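Local structure of TCP pilus virulence regulatory protein (Vibrio cholerae, 4MLO) at residues G100-M103 and I104-Y108; S149-F152 and S153-K157; E142-K145 and V146-G150; L195-R199 and M200-K204. The protein activates transcription of virulence genes as an AraC-family regulator, probably by binding DNA through helix-turn-helix elements, and holds palmitoleic acid in a pocket. One frame throughout, in Å; residues are numbered along the deposited sequence.

Interaction 1. Residues G100-M103 and I104-Y108; sequences GDLM and IRNLY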
# COMPACT_ATOMS: atom_id res chain seq x y z
N GLY A 100 -19.24 -13.40 8.86
CA GLY A 100 -20.60 -13.17 9.32
C GLY A 100 -21.20 -11.88 8.81
O GLY A 100 -22.42 -11.72 8.81
N ASP A 101 -20.36 -10.94 8.37
CA ASP A 101 -20.82 -9.68 7.82
C ASP A 101 -20.99 -9.72 6.29
O ASP A 101 -21.11 -8.66 5.65
CB ASP A 101 -19.83 -8.56 8.20
CG ASP A 101 -19.76 -8.34 9.71
OD1 ASP A 101 -20.82 -8.41 10.38
OD2 ASP A 101 -18.65 -8.08 10.22
N LEU A 102 -21.06 -10.91 5.69
CA LEU A 102 -21.20 -11.00 4.24
C LEU A 102 -22.40 -10.20 3.72
O LEU A 102 -22.28 -9.46 2.74
CB LEU A 102 -21.30 -12.47 3.82
CG LEU A 102 -21.45 -12.73 2.32
CD1 LEU A 102 -20.33 -12.03 1.52
CD2 LEU A 102 -21.45 -14.22 2.06
N MET A 103 -23.57 -10.35 4.35
CA MET A 103 -24.74 -9.62 3.84
C MET A 103 -24.53 -8.13 3.94
O MET A 103 -24.93 -7.37 3.05
CB MET A 103 -26.01 -10.01 4.61
CG MET A 103 -27.23 -9.14 4.26
SD MET A 103 -28.50 -9.09 5.55
CE MET A 103 -27.69 -8.15 6.85
N ILE A 104 -23.93 -7.68 5.05
CA ILE A 104 -23.63 -6.27 5.24
C ILE A 104 -22.65 -5.78 4.17
O ILE A 104 -22.84 -4.73 3.55
CB ILE A 104 -23.05 -6.04 6.65
CG1 ILE A 104 -24.03 -6.51 7.74
CG2 ILE A 104 -22.69 -4.56 6.86
CD1 ILE A 104 -23.41 -6.59 9.13
N ARG A 105 -21.60 -6.55 3.94
CA ARG A 105 -20.52 -6.07 3.09
C ARG A 105 -20.87 -6.14 1.61
O ARG A 105 -20.38 -5.33 0.82
CB ARG A 105 -19.24 -6.85 3.42
CG ARG A 105 -18.81 -6.62 4.85
CD ARG A 105 -17.55 -7.35 5.23
NE ARG A 105 -16.35 -6.75 4.63
CZ ARG A 105 -15.58 -7.33 3.72
NH1 ARG A 105 -15.85 -8.55 3.26
NH2 ARG A 105 -14.52 -6.67 3.27
N ASN A 106 -21.73 -7.08 1.22
CA ASN A 106 -22.17 -7.14 -0.18
C ASN A 106 -22.94 -5.90 -0.59
O ASN A 106 -23.06 -5.63 -1.79
CB ASN A 106 -23.03 -8.37 -0.42
CG ASN A 106 -22.20 -9.62 -0.57
OD1 ASN A 106 -21.00 -9.56 -0.89
ND2 ASN A 106 -22.82 -10.78 -0.35
N LEU A 107 -23.44 -5.11 0.36
CA LEU A 107 -24.09 -3.85 0.03
C LEU A 107 -23.10 -2.71 -0.22
O LEU A 107 -23.48 -1.69 -0.80
CB LEU A 107 -25.05 -3.46 1.16
CG LEU A 107 -26.27 -4.39 1.30
CD1 LEU A 107 -27.10 -4.09 2.55
CD2 LEU A 107 -27.15 -4.26 0.08
N TYR A 108 -21.85 -2.86 0.20
CA TYR A 108 -20.86 -1.80 0.08
C TYR A 108 -20.29 -1.70 -1.34
O TYR A 108 -20.19 -2.69 -2.07
CB TYR A 108 -19.71 -2.06 1.05
CG TYR A 108 -20.03 -1.99 2.54
CD1 TYR A 108 -21.16 -1.31 3.00
CD2 TYR A 108 -19.19 -2.59 3.48
CE1 TYR A 108 -21.44 -1.21 4.36
CE2 TYR A 108 -19.47 -2.50 4.84
CZ TYR A 108 -20.60 -1.81 5.28
OH TYR A 108 -20.88 -1.71 6.62
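Ile-104, on the short surface helix 102-106, lies alongside Asp-101, the residue just before that helix, and the two side chains point the same way. CD1 of Ile-104 comes to 3.4 Å from OD1 of Asp-101, a methyl resting against a carboxylate oxygen. Its other neighbour is Met-103, whose chain turns at chi3 (69°) and brings CE back to within 4.1 Å of Ile-104 CG1. Arg-105 follows, its N donating to Asp-101 O at 2.8 Å, with the donor nearly in line with the carbonyl bond (C=O...N 171°). The same oxygen has the Arg-105 side chain leaning on it, CG at 3.2 Å, before the chain leads off to a salt bridge with Glu-156 and a hydrogen bond to Ile-164 O. Asn-106 repeats the backbone pattern through its N to Leu-102 O at 2.9 Å. Its amide lies against an aliphatic partner, ND2 being 3.4 Å from Leu-102 CD1. At Leu-107 the contact thins to CG beside Met-103 O, 3.7 Å away. Tyr-108 then folds its ring back, so that Ile-104 O sits over the centre of one face, while the ring itself packs on Glu-156 and Lys-157 of helix 141-159. Asp-101 occupies the N-cap position without making a capping bond: its main-chain carbonyl, not its carboxylate, secures the first turn. The chemistry implies a turn held chiefly by its backbone, while the guanidinium of Arg-105 joins this helix of the cupin-like domain to helix 141-159 and to the backbone at Ile-164.

Interaction 2. Residues S149-F152 and S153-K157; sequences SGFF and SKVEK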
# COMPACT_ATOMS: atom_id res chain seq x y z
N SER A 149 -10.04 -6.49 12.63
CA SER A 149 -11.32 -6.70 11.97
C SER A 149 -12.32 -5.61 12.35
O SER A 149 -13.05 -5.10 11.49
CB SER A 149 -11.87 -8.11 12.28
OG SER A 149 -12.01 -8.32 13.67
N GLY A 150 -12.37 -5.23 13.63
CA GLY A 150 -13.29 -4.17 14.03
C GLY A 150 -12.91 -2.82 13.44
O GLY A 150 -13.78 -2.03 13.06
N PHE A 151 -11.61 -2.55 13.35
CA PHE A 151 -11.13 -1.29 12.78
C PHE A 151 -11.51 -1.19 11.30
O PHE A 151 -12.10 -0.20 10.86
CB PHE A 151 -9.62 -1.18 12.95
CG PHE A 151 -9.07 0.21 12.72
CD1 PHE A 151 -8.91 1.09 13.77
CD2 PHE A 151 -8.75 0.64 11.45
CE1 PHE A 151 -8.42 2.37 13.54
CE2 PHE A 151 -8.28 1.91 11.24
CZ PHE A 151 -8.12 2.76 12.28
N PHE A 152 -11.20 -2.22 10.53
CA PHE A 152 -11.56 -2.23 9.12
C PHE A 152 -13.07 -2.18 8.95
O PHE A 152 -13.58 -1.51 8.05
CB PHE A 152 -11.00 -3.48 8.43
CG PHE A 152 -9.49 -3.57 8.43
CD1 PHE A 152 -8.70 -2.43 8.47
CD2 PHE A 152 -8.86 -4.80 8.38
CE1 PHE A 152 -7.33 -2.52 8.47
CE2 PHE A 152 -7.46 -4.89 8.37
CZ PHE A 152 -6.71 -3.75 8.40
N SER A 153 -13.81 -2.90 9.80
CA SER A 153 -15.27 -2.85 9.73
C SER A 153 -15.82 -1.43 9.87
O SER A 153 -16.73 -1.04 9.12
CB SER A 153 -15.89 -3.77 10.78
OG SER A 153 -15.69 -5.11 10.39
N LYS A 154 -15.35 -0.66 10.85
CA LYS A 154 -15.93 0.67 11.02
C LYS A 154 -15.47 1.62 9.92
O LYS A 154 -16.25 2.49 9.51
CB LYS A 154 -15.64 1.23 12.41
CG LYS A 154 -14.20 1.37 12.83
CD LYS A 154 -14.14 1.65 14.33
CE LYS A 154 -12.72 1.89 14.81
NZ LYS A 154 -12.63 2.06 16.29
N VAL A 155 -14.25 1.45 9.39
CA VAL A 155 -13.84 2.21 8.20
C VAL A 155 -14.73 1.88 7.01
O VAL A 155 -15.15 2.76 6.26
CB VAL A 155 -12.36 1.97 7.88
CG1 VAL A 155 -11.95 2.70 6.61
CG2 VAL A 155 -11.51 2.42 9.04
N GLU A 156 -15.00 0.58 6.79
CA GLU A 156 -15.85 0.22 5.66
C GLU A 156 -17.25 0.81 5.83
O GLU A 156 -17.85 1.28 4.85
CB GLU A 156 -15.92 -1.30 5.52
CG GLU A 156 -14.58 -1.94 5.06
CD GLU A 156 -14.71 -3.42 4.77
OE1 GLU A 156 -15.66 -4.05 5.30
OE2 GLU A 156 -13.86 -3.95 4.00
N LYS A 157 -17.80 0.78 7.05
CA LYS A 157 -19.14 1.31 7.27
C LYS A 157 -19.16 2.81 7.05
O LYS A 157 -20.11 3.33 6.45
CB LYS A 157 -19.61 0.96 8.68
CG LYS A 157 -21.03 1.47 9.04
CD LYS A 157 -21.39 1.03 10.44
CE LYS A 157 -22.64 1.74 10.99
NZ LYS A 157 -23.81 1.58 10.11
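Ser-153 folds its hydroxyl back onto Ser-149 O, within the long helix 141-159 of the N-terminal cupin-like domain. That carbonyl is gripped twice, by Ser-153 N at 2.9 Å and by Ser-153 OG, which approach from opposite faces of its plane. With OG placed beside its own backbone N (chi1 -72°), the serine becomes an intrahelical side-chain-to-backbone link. The tight side of the turn continues at Val-155: CG2 presses on Phe-151 O at 3.2 Å and also meets the ring, 3.9 Å from Phe-151 CE2. This flank faces strands 114-118 and 31-35: Phe-151 meets Trp-117 edge-to-face and Phe-152 touches Met-32; the Phe-152 ring also meets that of Phe-163. Glu-156, also buried, has OE2 held by the backbone N atoms of Phe-163 and Ile-164 and OE1 by the salt bridge to Arg-105.

The side nearer solvent runs past Gly-150 and Lys-154, both partly exposed. Here the lysine chain, extended beyond CG, travels back along the helix toward a salt bridge with Asp-123. On the way its CG comes to 3.3 Å from Phe-151 O. Further out the approach slackens, with Lys-154 CE 4.0 Å from Phe-151 CD1.

Interaction 3. Residues E142-K145 and V146-G150; sequences EFLK and VFFSG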
# COMPACT_ATOMS: atom_id res chain seq x y z
N GLU A 142 -5.50 -13.20 19.26
CA GLU A 142 -6.92 -12.89 19.35
C GLU A 142 -7.15 -11.39 19.45
O GLU A 142 -8.01 -10.83 18.75
CB GLU A 142 -7.54 -13.62 20.54
CG GLU A 142 -9.06 -13.50 20.65
CD GLU A 142 -9.78 -14.28 19.56
OE1 GLU A 142 -10.94 -13.93 19.23
OE2 GLU A 142 -9.18 -15.24 19.04
N PHE A 143 -6.40 -10.71 20.31
CA PHE A 143 -6.56 -9.27 20.43
C PHE A 143 -6.36 -8.59 19.08
O PHE A 143 -7.12 -7.69 18.70
CB PHE A 143 -5.58 -8.70 21.45
CG PHE A 143 -5.63 -7.21 21.59
CD1 PHE A 143 -5.06 -6.39 20.64
CD2 PHE A 143 -6.24 -6.63 22.69
CE1 PHE A 143 -5.11 -5.00 20.77
CE2 PHE A 143 -6.30 -5.26 22.83
CZ PHE A 143 -5.72 -4.44 21.86
N LEU A 144 -5.32 -9.00 18.35
CA LEU A 144 -4.99 -8.30 17.11
C LEU A 144 -6.02 -8.58 16.04
O LEU A 144 -6.42 -7.66 15.30
CB LEU A 144 -3.60 -8.71 16.62
CG LEU A 144 -2.46 -8.28 17.55
CD1 LEU A 144 -1.21 -9.05 17.22
CD2 LEU A 144 -2.23 -6.78 17.43
N LYS A 145 -6.50 -9.82 15.95
CA LYS A 145 -7.53 -10.12 14.96
C LYS A 145 -8.82 -9.36 15.26
O LYS A 145 -9.45 -8.80 14.34
CB LYS A 145 -7.79 -11.63 14.91
CG LYS A 145 -6.63 -12.42 14.29
CD LYS A 145 -6.91 -13.92 14.17
CE LYS A 145 -6.91 -14.58 15.53
NZ LYS A 145 -7.01 -16.05 15.43
N VAL A 146 -9.21 -9.28 16.54
CA VAL A 146 -10.43 -8.56 16.90
C VAL A 146 -10.24 -7.07 16.65
O VAL A 146 -11.14 -6.40 16.13
CB VAL A 146 -10.81 -8.85 18.36
CG1 VAL A 146 -11.97 -7.97 18.81
CG2 VAL A 146 -11.19 -10.32 18.51
N PHE A 147 -9.09 -6.53 17.05
CA PHE A 147 -8.84 -5.09 16.86
C PHE A 147 -8.91 -4.70 15.38
O PHE A 147 -9.64 -3.77 15.00
CB PHE A 147 -7.48 -4.71 17.44
CG PHE A 147 -7.15 -3.26 17.26
CD1 PHE A 147 -7.55 -2.33 18.19
CD2 PHE A 147 -6.47 -2.82 16.14
CE1 PHE A 147 -7.27 -1.00 18.03
CE2 PHE A 147 -6.19 -1.49 15.98
CZ PHE A 147 -6.60 -0.58 16.93
N PHE A 148 -8.18 -5.43 14.53
CA PHE A 148 -8.08 -5.05 13.12
C PHE A 148 -9.35 -5.39 12.33
O PHE A 148 -9.72 -4.62 11.43
CB PHE A 148 -6.85 -5.69 12.50
CG PHE A 148 -5.60 -4.92 12.76
CD1 PHE A 148 -5.27 -3.83 11.97
CD2 PHE A 148 -4.77 -5.25 13.82
CE1 PHE A 148 -4.10 -3.10 12.21
CE2 PHE A 148 -3.60 -4.52 14.07
CZ PHE A 148 -3.27 -3.45 13.27
N SER A 149 -10.04 -6.49 12.63
CA SER A 149 -11.32 -6.70 11.97
C SER A 149 -12.32 -5.61 12.35
O SER A 149 -13.05 -5.10 11.49
CB SER A 149 -11.87 -8.11 12.28
OG SER A 149 -12.01 -8.32 13.67
N GLY A 150 -12.37 -5.23 13.63
CA GLY A 150 -13.29 -4.17 14.03
C GLY A 150 -12.91 -2.82 13.44
O GLY A 150 -13.78 -2.03 13.06
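Phe-143 and Phe-147 run side by side off one flank of the helix and point the same way, the ring atom CE1 of Phe-143 lying 4.1 Å from CB of Phe-147. Next to this pair, Leu-144 CD2 meets Phe-148 CE2 more loosely at 4.3 Å. The ring of Phe-148 also turns its edge to the backbone, with Leu-144 O in the ring plane and 3.3 Å from CD2. Phe-147 in turn directs its own edge at Phe-148, its CD2 standing over one face of that ring, offset toward the rim. On another flank Glu-142 bends at chi2 (70°), which carries OE1 to 3.7 Å from Val-146 CG2, where it also has a weak hydrogen bond with Tyr-97 OH.

Beneath these side chains are the regular i to i+4 bonds of the alpha-helix 141-159, for instance Phe-147 N to Phe-143 O at 2.8 Å. One turn is reinforced by a side chain: Ser-149 OG donates to Lys-145 O at 2.7 Å, while Ser-149 N reaches that oxygen from the opposite face of its plane. Having OG between the backbone N and carbonyl carbon (chi1 57°) aims the hydroxyl back at the preceding turn.

Farther out, the aromatic flank is positioned by other parts of the cupin-like domain. Phe-143 stacks with Tyr-139 and, like Phe-147, touches Val-126 of helix 121-131; Phe-148 meets the rings of Phe-7 and Phe-90. Tyr-97 of helix 95-98 packs against Lys-145 and Val-146.

Interaction 4. Residues L195-R199 and M200-K204; sequences LRTNR and MILKK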
# COMPACT_ATOMS: atom_id res chain seq x y z
N LEU A 195 -4.95 -16.78 -17.03
CA LEU A 195 -6.18 -16.64 -16.28
C LEU A 195 -7.38 -17.24 -17.03
O LEU A 195 -8.49 -17.30 -16.46
CB LEU A 195 -6.45 -15.16 -15.98
CG LEU A 195 -5.38 -14.48 -15.14
CD1 LEU A 195 -5.96 -13.10 -14.78
CD2 LEU A 195 -4.95 -15.17 -13.86
N ARG A 196 -7.15 -17.71 -18.26
CA ARG A 196 -8.23 -18.17 -19.15
C ARG A 196 -9.42 -17.22 -19.11
O ARG A 196 -10.58 -17.62 -18.92
CB ARG A 196 -8.68 -19.60 -18.80
CG ARG A 196 -7.66 -20.69 -19.14
CD ARG A 196 -6.53 -20.76 -18.15
NE ARG A 196 -5.76 -21.99 -18.36
CZ ARG A 196 -4.66 -22.35 -17.71
NH1 ARG A 196 -4.11 -21.54 -16.82
NH2 ARG A 196 -4.10 -23.54 -17.96
N THR A 197 -9.13 -15.92 -19.25
CA THR A 197 -10.14 -14.87 -19.23
C THR A 197 -9.78 -13.90 -20.34
O THR A 197 -8.59 -13.68 -20.58
CB THR A 197 -10.17 -14.14 -17.86
OG1 THR A 197 -10.34 -15.07 -16.79
CG2 THR A 197 -11.27 -13.14 -17.79
N ASN A 198 -10.79 -13.37 -21.05
CA ASN A 198 -10.46 -12.56 -22.22
C ASN A 198 -10.19 -11.10 -21.85
O ASN A 198 -10.41 -10.67 -20.71
CB ASN A 198 -11.56 -12.66 -23.31
CG ASN A 198 -12.91 -12.14 -22.87
OD1 ASN A 198 -13.03 -11.07 -22.26
ND2 ASN A 198 -13.98 -12.85 -23.25
N ARG A 199 -9.60 -10.39 -22.82
CA ARG A 199 -9.15 -9.01 -22.64
C ARG A 199 -10.33 -8.08 -22.39
O ARG A 199 -10.22 -7.13 -21.60
CB ARG A 199 -8.40 -8.61 -23.91
CG ARG A 199 -7.98 -7.14 -23.98
CD ARG A 199 -6.80 -6.88 -23.10
NE ARG A 199 -6.11 -5.63 -23.52
CZ ARG A 199 -5.16 -5.56 -24.44
NH1 ARG A 199 -4.63 -4.38 -24.74
NH2 ARG A 199 -4.72 -6.63 -25.08
N MET A 200 -11.46 -8.34 -23.04
CA MET A 200 -12.62 -7.47 -22.86
C MET A 200 -13.02 -7.38 -21.38
O MET A 200 -13.42 -6.32 -20.91
CB MET A 200 -13.78 -7.99 -23.70
CG MET A 200 -15.08 -7.20 -23.58
SD MET A 200 -14.95 -5.58 -24.33
CE MET A 200 -14.88 -6.04 -26.07
N ILE A 201 -12.85 -8.47 -20.63
CA ILE A 201 -13.16 -8.53 -19.21
C ILE A 201 -12.01 -8.02 -18.36
O ILE A 201 -12.20 -7.21 -17.45
CB ILE A 201 -13.52 -9.99 -18.84
CG1 ILE A 201 -14.83 -10.36 -19.50
CG2 ILE A 201 -13.61 -10.19 -17.33
CD1 ILE A 201 -15.17 -11.84 -19.37
N LEU A 202 -10.79 -8.46 -18.66
CA LEU A 202 -9.67 -8.14 -17.78
C LEU A 202 -9.25 -6.68 -17.89
O LEU A 202 -8.68 -6.15 -16.92
CB LEU A 202 -8.45 -9.01 -18.08
CG LEU A 202 -8.63 -10.48 -17.70
CD1 LEU A 202 -7.37 -11.19 -18.05
CD2 LEU A 202 -8.98 -10.64 -16.23
N LYS A 203 -9.47 -6.05 -19.05
CA LYS A 203 -8.89 -4.73 -19.29
C LYS A 203 -9.48 -3.70 -18.35
O LYS A 203 -8.82 -2.68 -18.07
CB LYS A 203 -9.11 -4.27 -20.72
CG LYS A 203 -10.56 -4.02 -21.12
CD LYS A 203 -10.73 -3.73 -22.63
CE LYS A 203 -12.15 -3.37 -23.00
NZ LYS A 203 -12.31 -3.26 -24.50
N LYS A 204 -10.69 -3.94 -17.84
CA LYS A 204 -11.28 -2.94 -16.96
C LYS A 204 -10.46 -2.79 -15.68
O LYS A 204 -10.47 -1.72 -15.06
CB LYS A 204 -12.74 -3.28 -16.64
CG LYS A 204 -12.98 -4.36 -15.64
CD LYS A 204 -14.48 -4.41 -15.29
CE LYS A 204 -14.90 -5.77 -14.80
NZ LYS A 204 -14.78 -6.78 -15.89
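Leu-202 reaches back from the first turns of its helix onto Thr-197 and Leu-195, and its side chain can be followed atom by atom. CB stands 3.7 Å from Asn-198 O. CG, placed beside its own backbone N (chi1 -69°), is also close to that carbonyl and touches the threonine methyl. There the chain forks. One branch, CD1, passes Thr-197 O at 3.8 Å and runs on to Leu-195 CD1 at 4.0 Å; the other, CD2, settles 3.7 Å from Thr-197 CG2, the two side chains crossing at about a right angle. The same threonine methyl serves Ile-201, whose CG2 is 3.8 Å away, and so bridges two residues of the new helix.

Residues 196-198 form the turn between helices 188-195 and 199-207, consistent with the first of the two helix-turn-helix units that AraC-family proteins carry. A Schellman motif ends the first helix, with Arg-196 as its C-prime residue at positive phi. Thr-197 OG1 then donates to Leu-195 O at 2.9 Å, from above the carbonyl plane. Asn-198 is the N-cap of the second helix: its OD1 accepts from Ile-201 N at 3.1 Å, the donor nearly in line with the amide C=O (171°). Leu-202 N takes the backbone oxygen of that asparagine at 3.0 Å, in the carbonyl plane. Around the turn, Trp-188 and Ile-191 touch Leu-202, and Trp-188 also receives Arg-199 in a cation-pi contact; Leu-195 rests on Lys-173 and Ile-174 of helix 170-180.

Interactions 2 and 3 are overlapping stretches of helix 141-159, interaction 3 the earlier, sharing Ser-149 and Gly-150, with centres about 10 Å apart. Interaction 1 docks against the later stretch: its centre is about 12 Å from that of interaction 2, and Arg-105 NE lies 2.9 Å from Glu-156 OE1 in the salt bridge joining them. It does not touch interaction 3, the nearest atoms being about 6 Å apart. Interaction 4 stands apart, its nearest atoms about 14 Å from interaction 1 and about 26 Å from interaction 3. Toward the ligand pocket, the side chain of Phe-152 in interaction 2 is about 14 Å from the bound palmitoleic acid, too far for direct contact.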